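Acetamidase (Bacillus halodurans, PDB 2II1) probably hydrolyses carbon-nitrogen bonds of linear amides other than peptides, and binds calcium ions. Local coordinates at residues E67-G72 / L169-D174; T158-P163 / L220-H225; L183-G188 / V197-T202; E233-A238 / K281-S286. One frame throughout, in Å; residues are numbered along the deposited sequence.

Contact 1 (E67-G72 / L169-D174)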
# COMPACT_ATOMS: atom_id res chain seq x y z
N GLU A 67 30.56 -10.62 15.07
CA GLU A 67 31.88 -10.02 15.41
C GLU A 67 32.33 -9.15 14.26
O GLU A 67 32.13 -9.52 13.11
CB GLU A 67 32.94 -11.08 15.65
CG GLU A 67 32.65 -12.00 16.81
CD GLU A 67 33.85 -12.82 17.26
OE1 GLU A 67 34.93 -12.86 16.59
OE2 GLU A 67 33.71 -13.45 18.33
N GLY A 68 32.91 -8.00 14.57
CA GLY A 68 33.28 -6.98 13.57
C GLY A 68 32.23 -5.88 13.41
O GLY A 68 32.55 -4.79 12.89
N ALA A 69 31.00 -6.17 13.86
CA ALA A 69 29.88 -5.24 13.83
C ALA A 69 30.02 -4.31 15.02
O ALA A 69 30.11 -4.76 16.16
CB ALA A 69 28.52 -5.99 13.89
N ARG A 70 30.00 -3.01 14.74
CA ARG A 70 30.22 -1.96 15.72
C ARG A 70 29.13 -0.91 15.62
O ARG A 70 28.54 -0.75 14.57
CB ARG A 70 31.61 -1.32 15.47
CG ARG A 70 32.79 -2.29 15.62
CD ARG A 70 32.94 -2.73 17.07
NE ARG A 70 34.07 -3.61 17.29
CZ ARG A 70 34.52 -3.99 18.48
NH1 ARG A 70 33.94 -3.53 19.59
NH2 ARG A 70 35.57 -4.80 18.58
N ARG A 71 28.86 -0.21 16.70
CA ARG A 71 27.94 0.94 16.68
C ARG A 71 28.15 1.81 15.45
O ARG A 71 29.27 2.24 15.19
CB ARG A 71 28.14 1.83 17.91
CG ARG A 71 27.53 1.32 19.17
CD ARG A 71 28.12 1.98 20.42
NE ARG A 71 27.25 1.75 21.58
CZ ARG A 71 27.25 0.66 22.35
NH1 ARG A 71 28.09 -0.36 22.13
NH2 ARG A 71 26.38 0.58 23.36
N GLY A 72 27.07 2.08 14.71
CA GLY A 72 27.14 2.88 13.46
C GLY A 72 27.17 2.10 12.15
O GLY A 72 26.88 2.66 11.10
N LEU A 169 19.51 -3.73 8.62
CA LEU A 169 19.20 -3.27 10.00
C LEU A 169 20.38 -2.50 10.62
O LEU A 169 21.51 -2.73 10.24
CB LEU A 169 18.88 -4.46 10.91
CG LEU A 169 17.61 -5.24 10.58
CD1 LEU A 169 17.54 -6.46 11.49
CD2 LEU A 169 16.38 -4.31 10.70
N PRO A 170 20.11 -1.60 11.60
CA PRO A 170 21.19 -0.85 12.23
C PRO A 170 21.97 -1.73 13.21
O PRO A 170 21.43 -2.67 13.79
CB PRO A 170 20.45 0.25 12.98
CG PRO A 170 19.15 -0.38 13.33
CD PRO A 170 18.80 -1.26 12.19
N VAL A 171 23.25 -1.43 13.35
CA VAL A 171 24.04 -1.92 14.47
C VAL A 171 24.15 -0.75 15.43
O VAL A 171 24.82 0.25 15.13
CB VAL A 171 25.45 -2.35 14.02
CG1 VAL A 171 26.36 -2.71 15.24
CG2 VAL A 171 25.34 -3.51 13.10
N GLU A 172 23.48 -0.85 16.57
CA GLU A 172 23.47 0.22 17.57
C GLU A 172 24.21 -0.17 18.85
O GLU A 172 24.52 0.69 19.65
CB GLU A 172 22.04 0.62 17.90
CG GLU A 172 21.25 1.17 16.72
CD GLU A 172 21.84 2.45 16.11
OE1 GLU A 172 22.72 3.08 16.72
OE2 GLU A 172 21.42 2.84 15.01
N VAL A 173 24.47 -1.47 19.05
CA VAL A 173 25.31 -1.94 20.14
C VAL A 173 26.32 -2.87 19.47
O VAL A 173 25.98 -3.50 18.47
CB VAL A 173 24.45 -2.65 21.26
CG1 VAL A 173 23.17 -1.85 21.58
CG2 VAL A 173 24.07 -4.05 20.88
N ASP A 174 27.55 -2.95 19.97
CA ASP A 174 28.57 -3.74 19.27
C ASP A 174 28.11 -5.22 19.19
O ASP A 174 27.51 -5.76 20.15
CB ASP A 174 29.95 -3.63 19.93
CG ASP A 174 30.62 -2.24 19.75
OD1 ASP A 174 30.18 -1.35 18.97
OD2 ASP A 174 31.64 -2.04 20.44
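The Arg71 guanidinium has one face over the backbone of residues 172-173. Glu172 O lies 3.5 Å above its plane and Val173 CA is close by. Asp174 CG lies at its edge. The Arg70 guanidinium also uses its edge. Asp174 OD2 lies in its plane, in a 2.9 Å salt bridge to Arg70 NH1. The carboxylate is turned 87° from the guanidinium, so NH1 meets OD2 from above the carboxylate plane. A bend at chi2 (-67°) folds the Arg70 chain, and its CD also touches the carboxylate. Asp174 OD1 accepts from Arg71 N at 2.9 Å, nearly along the C-O axis. A long ion pair joins OD1 to Arg71 NH1. The contact joins the loop between strands 60-67 and 74-84 to the loop leaving strand 166-170. In place of Asp174, an alanine would lose the carboxylate and with it the Arg70 salt bridge and the acceptor for Arg71 N, and would probably loosen the loop. Gly72 N donates to Val171 O at 2.9 Å. Apart from these polar bonds, Val171 CG1, anti to its backbone N, presses on Arg70 O at 3.0 Å. Val171 CG2 meets Ala69 CB at 4.1 Å.

Contact 2 (T158-P163 / L220-H225)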
# COMPACT_ATOMS: atom_id res chain seq x y z
N THR A 158 6.35 -7.40 7.28
CA THR A 158 6.57 -6.92 5.92
C THR A 158 6.75 -8.13 5.03
O THR A 158 7.69 -8.92 5.21
CB THR A 158 7.79 -5.93 5.90
OG1 THR A 158 7.45 -4.76 6.64
CG2 THR A 158 8.22 -5.51 4.50
N LYS A 159 5.83 -8.30 4.08
CA LYS A 159 5.76 -9.50 3.26
C LYS A 159 6.89 -9.60 2.24
O LYS A 159 7.14 -10.68 1.68
CB LYS A 159 4.37 -9.67 2.60
CG LYS A 159 4.13 -8.85 1.32
CD LYS A 159 2.77 -9.14 0.71
CE LYS A 159 2.56 -8.29 -0.53
NZ LYS A 159 1.28 -8.56 -1.26
N ASP A 160 7.58 -8.50 2.00
CA ASP A 160 8.74 -8.51 1.10
C ASP A 160 9.99 -9.06 1.78
O ASP A 160 11.01 -9.32 1.12
CB ASP A 160 8.98 -7.11 0.53
CG ASP A 160 7.93 -6.71 -0.50
OD1 ASP A 160 7.71 -7.50 -1.43
OD2 ASP A 160 7.32 -5.63 -0.39
N ILE A 161 9.91 -9.28 3.09
CA ILE A 161 10.99 -9.97 3.82
C ILE A 161 10.82 -11.48 3.66
O ILE A 161 10.22 -12.16 4.49
CB ILE A 161 11.07 -9.54 5.30
CG1 ILE A 161 11.23 -8.02 5.40
CG2 ILE A 161 12.26 -10.21 6.03
CD1 ILE A 161 11.48 -7.53 6.83
N LYS A 162 11.36 -11.96 2.54
CA LYS A 162 11.05 -13.28 1.99
C LYS A 162 12.29 -13.78 1.30
O LYS A 162 13.26 -13.06 1.20
CB LYS A 162 9.88 -13.22 1.00
CG LYS A 162 10.14 -12.47 -0.26
CD LYS A 162 8.83 -12.13 -0.94
CE LYS A 162 9.06 -11.42 -2.26
NZ LYS A 162 10.07 -12.08 -3.13
N PRO A 163 12.28 -15.03 0.83
CA PRO A 163 13.50 -15.53 0.24
C PRO A 163 13.94 -14.70 -0.95
O PRO A 163 13.10 -14.28 -1.78
CB PRO A 163 13.13 -16.97 -0.16
CG PRO A 163 12.01 -17.32 0.67
CD PRO A 163 11.21 -16.04 0.80
N LEU A 220 15.04 -2.59 2.72
CA LEU A 220 15.21 -3.82 1.99
C LEU A 220 15.35 -3.63 0.50
O LEU A 220 14.89 -2.66 -0.08
CB LEU A 220 14.06 -4.80 2.37
CG LEU A 220 12.62 -4.56 1.94
CD1 LEU A 220 12.58 -4.98 0.44
CD2 LEU A 220 11.66 -5.40 2.80
N LYS A 221 15.97 -4.63 -0.12
CA LYS A 221 16.10 -4.72 -1.59
C LYS A 221 15.67 -6.13 -2.00
O LYS A 221 16.09 -7.10 -1.37
CB LYS A 221 17.53 -4.40 -1.98
CG LYS A 221 18.03 -4.98 -3.30
CD LYS A 221 19.40 -4.47 -3.64
CE LYS A 221 20.51 -5.20 -2.87
NZ LYS A 221 21.80 -5.26 -3.65
N THR A 222 14.77 -6.19 -3.00
CA THR A 222 14.31 -7.43 -3.61
C THR A 222 15.11 -7.59 -4.92
O THR A 222 16.05 -6.83 -5.15
CB THR A 222 12.81 -7.38 -3.94
OG1 THR A 222 12.55 -6.34 -4.91
CG2 THR A 222 11.98 -7.11 -2.68
N ASP A 223 14.74 -8.53 -5.77
CA ASP A 223 15.33 -8.63 -7.11
C ASP A 223 15.03 -7.40 -8.00
O ASP A 223 15.71 -7.20 -8.97
CB ASP A 223 14.83 -9.90 -7.83
CG ASP A 223 15.61 -11.16 -7.44
OD1 ASP A 223 16.22 -11.21 -6.33
OD2 ASP A 223 15.60 -12.12 -8.24
N THR A 224 14.01 -6.59 -7.69
CA THR A 224 13.60 -5.51 -8.60
C THR A 224 13.46 -4.13 -7.97
O THR A 224 13.47 -3.12 -8.69
CB THR A 224 12.24 -5.85 -9.24
OG1 THR A 224 11.33 -6.25 -8.22
CG2 THR A 224 12.39 -6.98 -10.24
N HIS A 225 13.32 -4.08 -6.66
CA HIS A 225 13.04 -2.83 -5.93
C HIS A 225 13.89 -2.67 -4.69
O HIS A 225 14.39 -3.63 -4.14
CB HIS A 225 11.58 -2.75 -5.52
CG HIS A 225 10.65 -2.53 -6.66
ND1 HIS A 225 10.26 -3.56 -7.48
CD2 HIS A 225 10.08 -1.41 -7.16
CE1 HIS A 225 9.47 -3.10 -8.42
NE2 HIS A 225 9.35 -1.79 -8.26
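Apolar contacts carry this meeting of the loop 158-163 with the end of strand 219-221. Leu220 CD2 is the central atom. Leu220 CD2 touches Ile161 CG1 at 3.7 Å, Thr158 CG2 at 3.8 Å and Asp160 CB at 3.9 Å. Thr158 and Leu220 reach toward each other tip to tip, while Ile161 crosses Leu220 obliquely. Leu220 holds CG in the crowded position between its backbone N and carbonyl carbon, with CD2 turned to the loop 158-163. Thr158 places CG2 anti to its own N, which leaves OG1 for other partners: Ser274 OG and Leu156 O. Thr222 CG2 makes a looser contact with Asp160 CB at 4.4 Å.

The hydrogen bonds of the two segments act within each one and shape it. Ile161 N bonds to Thr158 O and closes a type I turn. On the other side, Thr222 OG1 accepts two backbone N-H groups, from Thr224 N at 3.1 Å and from His225 N at 3.0 Å. Thr222 N also donates to His225 O. Thr224 OG1 and His225 ND1 share a further bond of 3.0 Å.

Two charged ends have partners outside the segments. Asp160 OD2 forms a salt bridge with Arg284, and Lys159 NZ forms one with Asp270 of the second subunit.

Two motifs meet here. Residues 158-161 form a type I beta turn that follows the calcium ligands Asn155 and Asp157. Thr222 makes an ST turn and ST motif in the tight connection between the antiparallel neighbours 219-221 and 225-232, a beta hairpin.

Contact 3 (L183-G188 / V197-T202). With CA (calcium ion), chain F.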
# COMPACT_ATOMS: atom_id res chain seq x y z
N LEU A 183 7.44 -16.43 11.62
CA LEU A 183 7.34 -16.80 10.22
C LEU A 183 5.86 -16.95 9.84
O LEU A 183 5.05 -17.30 10.70
CB LEU A 183 8.08 -18.11 9.95
CG LEU A 183 9.56 -18.21 10.33
CD1 LEU A 183 10.14 -19.53 9.79
CD2 LEU A 183 10.36 -17.01 9.81
N HIS A 184 5.54 -16.66 8.57
CA HIS A 184 4.19 -16.85 8.02
C HIS A 184 4.28 -17.61 6.73
O HIS A 184 5.24 -17.46 5.98
CB HIS A 184 3.46 -15.54 7.74
CG HIS A 184 3.34 -14.66 8.93
ND1 HIS A 184 3.44 -13.29 8.86
CD2 HIS A 184 3.15 -14.95 10.24
CE1 HIS A 184 3.30 -12.77 10.07
NE2 HIS A 184 3.14 -13.76 10.93
N ALA A 185 3.25 -18.41 6.50
CA ALA A 185 3.11 -19.19 5.30
C ALA A 185 2.38 -18.35 4.24
O ALA A 185 2.48 -18.59 3.03
CB ALA A 185 2.35 -20.47 5.64
N ALA A 186 1.65 -17.33 4.71
CA ALA A 186 0.98 -16.40 3.85
C ALA A 186 0.57 -15.21 4.67
O ALA A 186 0.31 -15.35 5.88
CB ALA A 186 -0.24 -17.04 3.23
N MSE A 187 0.49 -14.05 4.02
CA MSE A 187 0.07 -12.79 4.66
C MSE A 187 0.01 -11.71 3.58
O MSE A 187 0.89 -11.63 2.73
CB MSE A 187 1.05 -12.33 5.73
CG MSE A 187 0.47 -11.32 6.72
SE MSE A 187 1.87 -10.21 7.49
CE MSE A 187 2.19 -8.94 6.03
N GLY A 188 -1.02 -10.88 3.64
CA GLY A 188 -1.17 -9.75 2.74
C GLY A 188 -0.83 -8.44 3.41
O GLY A 188 -0.84 -8.34 4.63
N VAL A 197 -0.77 -16.37 8.35
CA VAL A 197 -0.88 -17.78 8.65
C VAL A 197 0.37 -18.06 9.49
O VAL A 197 1.45 -18.11 8.94
CB VAL A 197 -0.92 -18.67 7.39
CG1 VAL A 197 -1.04 -20.14 7.77
CG2 VAL A 197 -2.09 -18.24 6.50
N GLU A 198 0.21 -18.19 10.79
CA GLU A 198 1.35 -18.30 11.73
C GLU A 198 1.92 -19.71 11.71
O GLU A 198 1.17 -20.68 11.85
CB GLU A 198 0.91 -17.97 13.14
CG GLU A 198 0.18 -16.63 13.27
CD GLU A 198 1.10 -15.45 13.03
OE1 GLU A 198 2.34 -15.58 13.18
OE2 GLU A 198 0.59 -14.39 12.66
N ILE A 199 3.25 -19.81 11.60
CA ILE A 199 3.92 -21.11 11.45
C ILE A 199 5.38 -21.11 11.92
O ILE A 199 6.06 -20.11 11.85
CB ILE A 199 3.83 -21.57 9.97
CG1 ILE A 199 3.97 -23.09 9.85
CG2 ILE A 199 4.82 -20.80 9.07
CD1 ILE A 199 3.54 -23.62 8.52
N ALA A 200 5.85 -22.26 12.39
CA ALA A 200 7.25 -22.46 12.73
C ALA A 200 8.04 -22.91 11.51
O ALA A 200 7.49 -23.36 10.50
CB ALA A 200 7.40 -23.50 13.81
N GLY A 201 9.34 -22.79 11.63
CA GLY A 201 10.22 -23.14 10.56
C GLY A 201 11.68 -22.81 10.80
O GLY A 201 12.12 -22.65 11.95
N THR A 202 12.42 -22.73 9.70
CA THR A 202 13.85 -22.53 9.73
C THR A 202 14.27 -21.50 8.68
O THR A 202 13.87 -21.56 7.51
CB THR A 202 14.58 -23.86 9.42
OG1 THR A 202 14.15 -24.86 10.36
CG2 THR A 202 16.08 -23.68 9.49
CA CA F . 2.80 -13.59 13.02
O HOH W 1 8.19 -18.96 13.24
O HOH W 2 4.54 -17.42 13.52
O HOH W 3 2.14 -11.74 13.10
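Leu183 and Gly201 fit as a bump and a hollow. Leu183 CD1 lies 3.7 Å from Gly201 CA, on the side where a CB would point. A side chain there would clash, so the glycine makes the room. Ile199 CG2, crowded between its backbone N and carbonyl carbon, lies 3.8 Å from Ala185 N and also meets the small Ala185 CB. Val197 straddles the two alanines: CG1 packs on Ala185 CB at 4.0 Å and CG2 on Ala186 CB at 3.9 Å. Ile113 and Phe111 of strand 107-114 pack against this apolar group.

The backbones run antiparallel. Ala185 N donates to Val197 O, and Val197 N donates to Ala186 O at 2.9 Å, almost straight at 172°. Toward Leu183 the pairing is loose: Ile199 N still donates to Leu183 O, from above the carbonyl plane, and a water bridges Leu183 N and Ile199 O. Ala186 N is buried with no partner in the model.

His184 and Glu198 are a non-hydrogen-bonded pair; their side chains lie side by side and point the same way, their flat groups 89° apart. A bend at chi2 (-68°) curls Glu198 back, bringing OE1 to the edge of the imidazole. His184 NE2 is 2.1 Å from one calcium ion, and Glu198 OE1 and OE2 chelate it at 2.0 and 2.4 Å. Gly196 N also bonds to OE2. A water and Asp182 also bind this ion, and Asp182 binds a second calcium with Asn155 and Asp157. The strand pair thus serves one ion of a two-calcium site bridged by Asp182.

Contact 4 (E233-A238 / K281-S286)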
# COMPACT_ATOMS: atom_id res chain seq x y z
N GLU A 233 3.26 5.56 15.45
CA GLU A 233 2.04 5.35 16.20
C GLU A 233 0.81 5.33 15.29
O GLU A 233 -0.16 4.63 15.56
CB GLU A 233 1.86 6.48 17.22
CG GLU A 233 3.05 6.73 18.16
CD GLU A 233 3.22 5.67 19.20
OE1 GLU A 233 2.40 4.71 19.22
OE2 GLU A 233 4.16 5.80 20.01
N THR A 234 0.88 6.10 14.21
CA THR A 234 -0.17 6.15 13.21
C THR A 234 0.38 5.69 11.85
O THR A 234 1.58 5.81 11.56
CB THR A 234 -0.75 7.58 13.10
OG1 THR A 234 0.26 8.47 12.60
CG2 THR A 234 -1.23 8.08 14.48
N LEU A 235 -0.49 5.13 11.03
CA LEU A 235 -0.12 4.81 9.68
C LEU A 235 0.16 6.09 8.87
O LEU A 235 0.98 6.08 7.97
CB LEU A 235 -1.18 3.95 9.02
CG LEU A 235 -0.89 3.44 7.61
CD1 LEU A 235 0.35 2.49 7.55
CD2 LEU A 235 -2.17 2.73 7.10
N ASP A 236 -0.50 7.19 9.21
CA ASP A 236 -0.26 8.50 8.57
C ASP A 236 1.23 8.84 8.64
O ASP A 236 1.88 9.21 7.63
CB ASP A 236 -1.07 9.60 9.32
CG ASP A 236 -2.50 9.81 8.78
OD1 ASP A 236 -2.81 9.40 7.65
OD2 ASP A 236 -3.31 10.46 9.46
N ALA A 237 1.79 8.68 9.85
CA ALA A 237 3.13 9.13 10.20
C ALA A 237 4.17 8.13 9.74
O ALA A 237 5.24 8.53 9.28
CB ALA A 237 3.22 9.36 11.72
N ALA A 238 3.84 6.84 9.81
CA ALA A 238 4.71 5.80 9.24
C ALA A 238 4.89 6.00 7.74
O ALA A 238 6.01 5.93 7.25
CB ALA A 238 4.17 4.45 9.54
N LYS A 281 2.45 0.98 13.75
CA LYS A 281 2.07 0.61 12.39
C LYS A 281 3.32 0.75 11.47
O LYS A 281 4.21 1.55 11.72
CB LYS A 281 0.92 1.50 11.89
CG LYS A 281 -0.20 1.80 12.89
CD LYS A 281 -0.92 0.55 13.32
CE LYS A 281 -1.90 0.83 14.48
NZ LYS A 281 -2.23 -0.45 15.22
N THR A 282 3.40 -0.04 10.41
CA THR A 282 4.59 -0.04 9.55
C THR A 282 4.19 0.17 8.10
O THR A 282 3.23 -0.40 7.65
CB THR A 282 5.36 -1.34 9.67
OG1 THR A 282 5.69 -1.56 11.04
CG2 THR A 282 6.64 -1.32 8.82
N ALA A 283 4.96 1.00 7.40
CA ALA A 283 4.76 1.37 6.00
C ALA A 283 6.10 1.28 5.31
O ALA A 283 7.16 1.30 5.98
CB ALA A 283 4.22 2.78 5.89
N ARG A 284 6.07 1.12 3.98
CA ARG A 284 7.32 1.15 3.18
C ARG A 284 7.17 1.91 1.88
O ARG A 284 6.14 1.81 1.22
CB ARG A 284 7.92 -0.25 2.89
CG ARG A 284 7.04 -1.24 2.18
CD ARG A 284 7.42 -2.67 2.54
NE ARG A 284 6.77 -3.63 1.63
CZ ARG A 284 5.50 -4.02 1.72
NH1 ARG A 284 4.73 -3.57 2.68
NH2 ARG A 284 4.99 -4.86 0.83
N PHE A 285 8.21 2.66 1.52
CA PHE A 285 8.26 3.28 0.20
C PHE A 285 9.22 2.50 -0.67
O PHE A 285 10.39 2.32 -0.29
CB PHE A 285 8.71 4.75 0.23
CG PHE A 285 8.32 5.49 -1.01
CD1 PHE A 285 9.09 5.41 -2.16
CD2 PHE A 285 7.13 6.17 -1.05
CE1 PHE A 285 8.66 6.03 -3.33
CE2 PHE A 285 6.72 6.80 -2.18
CZ PHE A 285 7.51 6.74 -3.33
N SER A 286 8.73 2.13 -1.86
CA SER A 286 9.42 1.26 -2.79
C SER A 286 9.68 1.96 -4.14
O SER A 286 8.75 2.56 -4.74
CB SER A 286 8.61 -0.01 -2.99
OG SER A 286 9.14 -0.83 -4.00
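The Lys281 chain is bent at chi2 (-63°), with CG anti to the carbonyl carbon. Its CB points toward the helix start, and Lys281 CG lies 3.8 Å from Leu235 N and 3.9 Å from Glu233 O. Beyond CG the chain leads away. The ammonium goes to the backbone carbonyls of Ile276 and Asn278. The contact with the helix is thus made by the aliphatic root of the lysine.

Leu235 has CG anti to its backbone N (chi1 -176°). With chi2 at 62°, CD1 reaches the strand. Leu235 CD1 touches Thr282 O at 4.1 Å and Ala283 CB at 4.2 Å. The side chain also packs on Ile276, Val273 and Leu235 of the second subunit.

The two alanines allow the close approach. Ala238 CB sits 3.6 Å from Lys281 O and 4.0 Å from Ala283 CB. Ala283 CB also touches the carbonyl group of Ala238. Thr282 and Arg284 alternate with these residues and point away from the helix. Thr282 OG1 bonds to Ser231 and Gln275, and Arg284 forms salt bridges with Asp160 and Asp189.

Thr234 sets the start of the helix. Thr234 OG1 accepts from Ala237 N at 3.2 Å. Asp236 of the second subunit bonds to Leu235 N, so the helix starts of both subunits meet. This is an N-capped helix, begun by Thr234, packed on one face of strand 281-288 within the large mixed sheet.

From the N terminus, the loop 67-72 comes first, and contact 1 closes a long, strand-rich span back to it at 169-174. The turn 158-163 lies inside that span. Its partner 220-225 lies beyond it, so contacts 1 and 2 cross. Contact 3 closes a short loop within the span of contact 2, pairing strand 176-184 with 198-199. Contacts 2 and 3 touch through Lys159 and Met187. Contact 4 follows in series, closes a mainly helical loop and sets helix 235-253 on strand 281-288. It joins contact 2 through the Asp160-Arg284 salt bridge. All four reach the large mixed sheet. Contact 1 and contact 3 lie on opposite sides of the chain's centre.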